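Local coordinates for malate dehydrogenase (Porphyromonas gingivalis, PDB 3FI9) that catalyses the NAD-dependent interconversion of malate and oxaloacetate, at the interface of chains A and B. Coordinates in Å, arbitrary orientation; residue numbers count along the deposited sequence, not the author numbering. Chains: chain A/B, Malate dehydrogenase.

The interface of chains A and B. Residues chain A 22-23, 26, 50, 54; chain B 23, 232, 238.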
loop_
_atom_site.group_PDB
_atom_site.type_symbol
_atom_site.label_atom_id
_atom_site.label_comp_id
_atom_site.label_asym_id
_atom_site.label_seq_id
_atom_site.Cartn_x
_atom_site.Cartn_y
_atom_site.Cartn_z
ATOM N N SER A 22 8.838 1.246 -0.927
ATOM C CA SER A 22 8.249 0.032 -0.320
ATOM C C SER A 22 6.738 -0.076 -0.690
ATOM O O SER A 22 6.179 -1.176 -0.968
ATOM C CB SER A 22 8.515 -0.013 1.193
ATOM O OG SER A 22 7.794 0.980 1.940
ATOM N N ASN A 23 6.065 1.068 -0.669
ATOM C CA ASN A 23 4.653 1.119 -1.049
ATOM C C ASN A 23 4.534 0.784 -2.517
ATOM O O ASN A 23 3.614 0.104 -2.911
ATOM C CB ASN A 23 4.027 2.475 -0.693
ATOM C CG ASN A 23 2.494 2.500 -0.916
ATOM O OD1 ASN A 23 2.032 2.604 -2.036
ATOM N ND2 ASN A 23 1.728 2.465 0.168
ATOM N N GLN A 26 4.612 -3.023 -2.944
ATOM C CA GLN A 26 3.340 -3.646 -2.571
ATOM C C GLN A 26 2.312 -3.346 -3.676
ATOM O O GLN A 26 1.539 -4.190 -4.046
ATOM C CB GLN A 26 2.873 -3.106 -1.200
ATOM C CG GLN A 26 1.426 -3.665 -0.822
ATOM C CD GLN A 26 0.913 -3.078 0.478
ATOM O OE1 GLN A 26 1.661 -2.472 1.252
ATOM N NE2 GLN A 26 -0.394 -3.211 0.703
ATOM N N VAL A 50 12.107 -4.499 3.829
ATOM C CA VAL A 50 11.034 -4.291 2.871
ATOM C C VAL A 50 10.707 -5.598 2.167
ATOM O O VAL A 50 9.541 -5.937 2.077
ATOM C CB VAL A 50 11.332 -3.212 1.856
ATOM C CG1 VAL A 50 10.205 -3.123 0.858
ATOM C CG2 VAL A 50 11.561 -1.852 2.564
ATOM N N ILE A 54 7.145 -7.848 1.941
ATOM C CA ILE A 54 6.451 -8.229 0.712
ATOM C C ILE A 54 6.260 -9.738 0.651
ATOM O O ILE A 54 5.164 -10.242 0.376
ATOM C CB ILE A 54 7.204 -7.741 -0.528
ATOM C CG1 ILE A 54 7.418 -6.202 -0.392
ATOM C CG2 ILE A 54 6.499 -8.237 -1.819
ATOM C CD1 ILE A 54 6.079 -5.401 -0.278
ATOM N N ASN B 23 -2.218 2.049 5.387
ATOM C CA ASN B 23 -1.955 1.090 4.340
ATOM C C ASN B 23 -3.242 0.283 4.086
ATOM O O ASN B 23 -3.563 -0.010 2.920
ATOM C CB ASN B 23 -0.793 0.167 4.699
ATOM C CG ASN B 23 -0.386 -0.739 3.534
ATOM O OD1 ASN B 23 -1.046 -1.737 3.240
ATOM N ND2 ASN B 23 0.702 -0.382 2.858
ATOM N N ARG B 232 13.629 -2.778 9.357
ATOM C CA ARG B 232 12.903 -1.577 8.961
ATOM C C ARG B 232 13.017 -0.431 9.946
ATOM O O ARG B 232 12.783 0.708 9.570
ATOM C CB ARG B 232 11.399 -1.876 8.744
ATOM C CG ARG B 232 11.090 -2.857 7.624
ATOM C CD ARG B 232 9.633 -2.701 7.139
ATOM N NE ARG B 232 9.511 -1.503 6.313
ATOM C CZ ARG B 232 8.580 -1.310 5.388
ATOM N NH1 ARG B 232 7.640 -2.235 5.183
ATOM N NH2 ARG B 232 8.610 -0.190 4.663
ATOM N N GLN B 238 2.989 -3.267 6.384
ATOM C CA GLN B 238 2.423 -3.618 5.073
ATOM C C GLN B 238 1.770 -5.004 5.041
ATOM O O GLN B 238 0.622 -5.152 4.543
ATOM C CB GLN B 238 3.481 -3.499 3.993
ATOM C CG GLN B 238 4.040 -2.088 3.927
ATOM C CD GLN B 238 5.018 -1.884 2.798
ATOM O OE1 GLN B 238 6.212 -1.661 3.023
ATOM N NE2 GLN B 238 4.506 -1.892 1.575
HETATM O O HOH W 1 2.481 1.853 2.985
#
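A:Ser22, A:Asn23 and A:Gln26 lie on helix 19-30, which follows the glycine-rich loop of the Rossmann domain, and face B:Asn23 on the same helix of the second subunit and B:Gln238 at the start of helix 238-251; all have helical backbone angles. The patch is part of the two-fold interface of the deposited dimer, probably the dimer usual in malate dehydrogenases, and the patch centre lies about 25 Å from A:His182, the catalytic histidine. A:Gln26 and B:Asn23 approach from opposite directions and pair through their amides, whose planes lie 30° apart. B:Asn23 ND2 donates to A:Gln26 OE1 at 2.8 Å, while A:Gln26 NE2 returns a bond to B:Asn23 OD1 at 3.0 Å, in the carbonyl plane and on a lone pair. This two-way pairing fixes the rotation of both amides. With CG anti to the backbone N (chi1 175°) and the chain extended beyond it, A:Gln26 brings its amide across to the partner helix. Its OE1 also accepts an almost straight bond from B:Gln238 NE2 at 2.9 Å, so two amide nitrogens of chain B grip one oxygen. The same B:Gln238 NE2 reaches A:Ser22 O at 3.1 Å, but from above the carbonyl plane and not along a lone pair. On the far side of the amide, B:Arg232 NH1 donates to B:Gln238 OE1 at 2.7 Å, within chain B; this bond helps turn B:Gln238 NE2 toward chain A and would probably polarise the amide. A:Val50 CG2 packs over one face of the B:Arg232 guanidinium, toward its rim. Near the paired amides, a water bridges the two copies of Asn23, 3.0 Å from A:Asn23 ND2 and 2.9 Å from B:Asn23 ND2.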